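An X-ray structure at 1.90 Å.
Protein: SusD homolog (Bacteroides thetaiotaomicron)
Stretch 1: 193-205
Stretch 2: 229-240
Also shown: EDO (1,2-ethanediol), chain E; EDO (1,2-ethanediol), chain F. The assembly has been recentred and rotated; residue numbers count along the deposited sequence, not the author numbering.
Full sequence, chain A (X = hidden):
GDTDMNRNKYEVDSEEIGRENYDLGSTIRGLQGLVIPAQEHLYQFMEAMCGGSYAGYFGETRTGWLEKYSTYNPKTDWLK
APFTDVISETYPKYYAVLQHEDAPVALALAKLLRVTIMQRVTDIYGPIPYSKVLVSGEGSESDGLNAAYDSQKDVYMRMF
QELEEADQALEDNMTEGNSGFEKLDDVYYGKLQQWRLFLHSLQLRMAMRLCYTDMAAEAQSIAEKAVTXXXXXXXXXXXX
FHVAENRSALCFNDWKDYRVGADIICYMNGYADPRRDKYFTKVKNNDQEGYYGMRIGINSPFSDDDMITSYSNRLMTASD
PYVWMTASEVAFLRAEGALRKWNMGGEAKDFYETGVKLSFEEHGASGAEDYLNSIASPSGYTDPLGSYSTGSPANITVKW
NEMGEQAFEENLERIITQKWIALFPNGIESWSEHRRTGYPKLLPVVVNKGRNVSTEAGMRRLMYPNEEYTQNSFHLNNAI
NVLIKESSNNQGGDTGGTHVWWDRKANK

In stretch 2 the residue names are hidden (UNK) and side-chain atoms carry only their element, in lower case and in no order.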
# COMPACT_ATOMS: atom_id res chain seq x y z
N GLN A 193 10.49 13.05 -17.64
CA GLN A 193 10.07 14.11 -16.72
C GLN A 193 9.07 13.60 -15.71
O GLN A 193 9.11 13.91 -14.53
CB GLN A 193 9.50 15.32 -17.53
CG GLN A 193 10.53 16.05 -18.38
CD GLN A 193 11.05 15.26 -19.62
OE1 GLN A 193 10.46 14.27 -20.05
NE2 GLN A 193 12.17 15.73 -20.18
N GLN A 194 8.14 12.78 -16.18
CA GLN A 194 7.13 12.21 -15.28
C GLN A 194 7.75 11.15 -14.39
O GLN A 194 7.39 11.07 -13.22
CB GLN A 194 5.94 11.65 -16.07
CG GLN A 194 5.04 12.75 -16.60
CD GLN A 194 3.92 12.19 -17.45
OE1 GLN A 194 4.14 11.34 -18.31
NE2 GLN A 194 2.71 12.62 -17.16
N TRP A 195 8.67 10.32 -14.92
CA TRP A 195 9.41 9.39 -14.06
C TRP A 195 10.12 10.13 -12.92
O TRP A 195 10.13 9.61 -11.79
CB TRP A 195 10.40 8.54 -14.87
CG TRP A 195 9.75 7.41 -15.56
CD1 TRP A 195 9.56 7.25 -16.89
CD2 TRP A 195 9.13 6.29 -14.92
NE1 TRP A 195 8.88 6.08 -17.15
CE2 TRP A 195 8.59 5.47 -15.95
CE3 TRP A 195 8.94 5.91 -13.59
CZ2 TRP A 195 7.90 4.29 -15.68
CZ3 TRP A 195 8.24 4.73 -13.31
CH2 TRP A 195 7.76 3.91 -14.35
N ARG A 196 10.64 11.34 -13.16
CA ARG A 196 11.28 12.07 -12.04
C ARG A 196 10.27 12.53 -10.96
O ARG A 196 10.57 12.45 -9.77
CB ARG A 196 12.09 13.28 -12.52
CG ARG A 196 13.30 12.83 -13.35
CD ARG A 196 14.23 14.00 -13.62
NE ARG A 196 14.89 14.36 -12.40
CZ ARG A 196 14.99 15.58 -11.89
NH1 ARG A 196 14.49 16.63 -12.51
NH2 ARG A 196 15.63 15.74 -10.75
N LEU A 197 9.10 12.99 -11.37
CA LEU A 197 8.07 13.35 -10.43
C LEU A 197 7.73 12.14 -9.56
O LEU A 197 7.63 12.23 -8.31
CB LEU A 197 6.81 13.84 -11.14
CG LEU A 197 6.98 15.13 -11.95
CD1 LEU A 197 5.65 15.45 -12.64
CD2 LEU A 197 7.44 16.25 -11.06
N PHE A 198 7.57 11.00 -10.22
CA PHE A 198 7.24 9.80 -9.48
C PHE A 198 8.37 9.44 -8.51
O PHE A 198 8.13 9.09 -7.35
CB PHE A 198 6.95 8.61 -10.41
CG PHE A 198 6.89 7.32 -9.70
CD1 PHE A 198 5.78 7.02 -8.91
CD2 PHE A 198 7.93 6.42 -9.78
CE1 PHE A 198 5.72 5.82 -8.22
CE2 PHE A 198 7.87 5.23 -9.08
CZ PHE A 198 6.75 4.93 -8.33
N LEU A 199 9.59 9.46 -9.01
CA LEU A 199 10.74 9.13 -8.14
C LEU A 199 10.79 10.00 -6.90
O LEU A 199 11.02 9.52 -5.78
CB LEU A 199 12.03 9.26 -8.94
CG LEU A 199 13.36 8.87 -8.33
CD1 LEU A 199 14.30 8.48 -9.46
CD2 LEU A 199 13.94 10.00 -7.51
N HIS A 200 10.59 11.30 -7.09
CA HIS A 200 10.55 12.23 -5.94
C HIS A 200 9.39 11.96 -4.98
O HIS A 200 9.51 12.14 -3.76
CB HIS A 200 10.53 13.66 -6.44
CG HIS A 200 11.71 14.01 -7.28
ND1 HIS A 200 11.62 14.84 -8.39
CD2 HIS A 200 12.99 13.58 -7.24
CE1 HIS A 200 12.81 14.95 -8.93
NE2 HIS A 200 13.65 14.17 -8.28
N SER A 201 8.25 11.57 -5.53
CA SER A 201 7.11 11.22 -4.73
C SER A 201 7.40 9.95 -3.88
O SER A 201 7.06 9.89 -2.73
CB SER A 201 5.88 11.03 -5.63
OG SER A 201 5.67 12.18 -6.44
N LEU A 202 8.06 8.97 -4.47
CA LEU A 202 8.45 7.77 -3.74
C LEU A 202 9.46 8.10 -2.65
O LEU A 202 9.36 7.55 -1.55
CB LEU A 202 9.07 6.76 -4.68
CG LEU A 202 9.44 5.38 -4.17
CD1 LEU A 202 8.25 4.70 -3.54
CD2 LEU A 202 10.01 4.54 -5.32
N GLN A 203 10.43 8.98 -2.94
CA GLN A 203 11.36 9.44 -1.90
C GLN A 203 10.59 10.09 -0.74
O GLN A 203 10.91 9.86 0.42
CB GLN A 203 12.35 10.44 -2.44
CG GLN A 203 13.38 9.90 -3.41
CD GLN A 203 14.15 11.01 -4.12
OE1 GLN A 203 13.59 12.03 -4.54
NE2 GLN A 203 15.47 10.82 -4.25
N LEU A 204 9.58 10.87 -1.05
CA LEU A 204 8.74 11.50 -0.04
C LEU A 204 8.00 10.46 0.82
O LEU A 204 7.96 10.56 2.05
CB LEU A 204 7.75 12.44 -0.71
CG LEU A 204 6.74 13.15 0.19
CD1 LEU A 204 7.45 13.98 1.26
CD2 LEU A 204 5.83 14.03 -0.64
N ARG A 205 7.40 9.47 0.16
CA ARG A 205 6.69 8.41 0.86
C ARG A 205 7.62 7.67 1.83
O ARG A 205 7.30 7.47 2.97
CB ARG A 205 6.13 7.43 -0.14
CG ARG A 205 5.37 6.29 0.50
CD ARG A 205 5.20 5.11 -0.47
NE ARG A 205 3.98 5.24 -1.26
CZ ARG A 205 3.62 4.39 -2.22
NH1 ARG A 205 4.41 3.36 -2.51
NH2 ARG A 205 2.48 4.58 -2.88
N UNK A 229 12.53 19.21 -5.59
CA UNK A 229 12.88 18.69 -6.92
C UNK A 229 11.66 18.48 -7.81
O UNK A 229 11.82 18.41 -9.04
c UNK A 229 13.67 17.38 -6.82
N UNK A 230 10.48 18.39 -7.20
CA UNK A 230 9.24 18.31 -7.93
C UNK A 230 8.57 16.95 -7.74
O UNK A 230 9.11 15.93 -8.14
N UNK A 231 7.37 16.94 -7.15
CA UNK A 231 6.58 15.73 -6.93
C UNK A 231 5.31 15.81 -7.77
O UNK A 231 5.04 16.84 -8.39
c UNK A 231 5.56 16.78 -4.84
c UNK A 231 7.49 15.17 -4.64
c UNK A 231 6.24 15.53 -5.45
N UNK A 232 4.56 14.70 -7.82
CA UNK A 232 3.30 14.64 -8.53
C UNK A 232 2.28 15.56 -7.84
O UNK A 232 1.96 15.39 -6.67
c UNK A 232 1.36 13.13 -9.16
c UNK A 232 3.43 10.79 -9.14
c UNK A 232 2.75 13.18 -8.57
c UNK A 232 3.70 12.27 -9.35
N UNK A 233 1.78 16.54 -8.60
CA UNK A 233 0.83 17.55 -8.08
C UNK A 233 -0.49 17.61 -8.84
O UNK A 233 -1.44 18.18 -8.36
c UNK A 233 3.08 20.55 -7.02
o UNK A 233 2.91 21.20 -5.98
c UNK A 233 2.57 19.11 -7.10
o UNK A 233 3.64 21.03 -8.00
c UNK A 233 1.47 18.93 -8.10
N UNK A 234 -0.52 17.02 -10.03
CA UNK A 234 -1.68 17.00 -10.87
C UNK A 234 -2.06 15.58 -11.16
O UNK A 234 -1.18 14.74 -11.31
c UNK A 234 -1.35 17.63 -12.24
c UNK A 234 0.30 18.65 -14.38
c UNK A 234 -0.98 19.10 -12.24
c UNK A 234 -0.67 19.58 -13.65
n UNK A 234 0.89 19.23 -15.60
N UNK A 235 -3.35 15.29 -11.25
CA UNK A 235 -3.78 13.94 -11.53
C UNK A 235 -3.26 13.39 -12.89
O UNK A 235 -3.09 12.20 -13.07
o UNK A 235 -5.25 12.86 -9.26
c UNK A 235 -5.30 13.87 -11.45
n UNK A 235 -6.80 14.41 -9.64
c UNK A 235 -5.78 13.67 -10.02
N UNK A 236 -3.02 14.27 -13.85
CA UNK A 236 -2.46 13.84 -15.14
C UNK A 236 -1.07 13.22 -15.01
O UNK A 236 -0.68 12.46 -15.88
c UNK A 236 -3.74 15.36 -16.73
o UNK A 236 -3.83 16.48 -17.27
o UNK A 236 -4.70 14.53 -16.65
c UNK A 236 -2.38 15.01 -16.13
N UNK A 237 -0.35 13.51 -13.93
CA UNK A 237 0.95 12.94 -13.71
C UNK A 237 0.94 11.69 -12.80
O UNK A 237 1.99 11.22 -12.43
c UNK A 237 1.89 14.01 -13.16
o UNK A 237 2.37 16.28 -13.81
o UNK A 237 2.27 14.72 -15.39
c UNK A 237 2.19 15.10 -14.19
N UNK A 238 -0.23 11.20 -12.41
CA UNK A 238 -0.30 10.02 -11.56
C UNK A 238 0.42 8.87 -12.26
O UNK A 238 0.36 8.77 -13.49
o UNK A 238 -1.96 11.48 -9.80
n UNK A 238 -3.86 10.47 -10.43
c UNK A 238 -1.77 9.61 -11.30
c UNK A 238 -2.54 10.62 -10.45
N UNK A 239 1.04 8.00 -11.46
CA UNK A 239 1.73 6.82 -11.95
C UNK A 239 0.74 5.65 -11.97
O UNK A 239 0.33 5.17 -10.90
c UNK A 239 2.89 6.49 -11.06
N UNK A 240 0.35 5.25 -13.17
CA UNK A 240 -0.56 4.15 -13.37
C UNK A 240 0.11 3.17 -14.30
O UNK A 240 0.68 3.59 -15.33
c UNK A 240 -2.99 5.22 -13.27
c UNK A 240 -1.83 4.62 -14.04
c UNK A 240 -2.56 6.28 -12.32
c UNK A 240 -3.96 5.75 -14.33
C1 EDO E . 17.17 13.90 -5.18
O1 EDO E . 16.85 12.73 -5.92
C2 EDO E . 15.95 14.79 -5.15
O2 EDO E . 15.05 14.21 -4.21
C1 EDO F . 4.03 1.56 -5.33
O1 EDO F . 4.17 0.92 -4.06
C2 EDO F . 2.60 1.35 -5.67
O2 EDO F . 1.91 2.06 -4.65
O HOH W 1 14.20 19.00 -10.45

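Position 229 carries a single side-chain carbon, which sits over one face of the His-200 ring, 3.5 Å from its centroid, in a CH-pi contact. One carbon is Ala-229. Its O accepts a hydrogen bond from a water (2.8 Å) that in turn accepts one from Arg-196 NH1 (3.2 Å). Position 230 has no side-chain atoms, and its phi is positive; a CB here would be jammed against the preceding carbonyl and lie 3.5 Å from Leu-197 CD2. It is Gly-230, the first residue to leave the helical conformation, and its O receives a hydrogen bond from His-200 ND1 (2.7 Å).

Position 231 has three carbons, one bearing the other two, packed beside His-200 and Ser-201. The fork at the first carbon, with two equal arms, identifies Val-231; its CG1 lies 3.8 Å from His-200 CB. Position 232 has four carbons, forked at the first with one arm two carbons long, and touches Leu-197 and Phe-198. This is Ile-232, whose CG1 is 3.9 Å from Leu-197 CB and whose CD1 reaches the edge of the Phe-198 ring.

At position 233, three carbons end in two oxygens, free of stretch 1: Glu-233. Position 234 is a row of four carbons ending in nitrogen, also without contact, hence Lys-234. Position 235 has two carbons, the second bearing one oxygen and one nitrogen, and stays out of reach: Asn-235. Two carbons and two oxygens at position 236 lead away from the helix and give Asp-236.

Position 237 has the same composition, but points toward stretch 1, where one oxygen meets Gln-194. It is Asp-237; its OD1 accepts a nearly straight hydrogen bond from Gln-194 NE2 (2.8 Å). Position 238 bears two carbons, an oxygen and a nitrogen, directed away: Asn-238, whose ND2 donates to Asn-235 OD1 (3.0 Å). The lone carbon of position 239 approaches Phe-198 and defines Ala-239, with CB 3.6 Å from Phe-198 CD1. Position 240, four carbons forked at the second and beyond reach, is Leu-240.

The contact combines apolar packing with three direct hydrogen bonds. Leu-197 lies across the chain from Gly-230 to Ile-232, while Phe-198 meets Ile-232 and Ala-239. Ser-201 OG links the two stretches: it donates to Leu-197 O (2.7 Å) within the helix and accepts from Ile-232 N (3.1 Å). With His-200 holding Gly-230 and Gln-194 holding Asp-237, the loop is fastened at separate points along the helix, burying 598 Å² in all.

Stretch 2, residues 229-240: AGVIEKNDDNAL
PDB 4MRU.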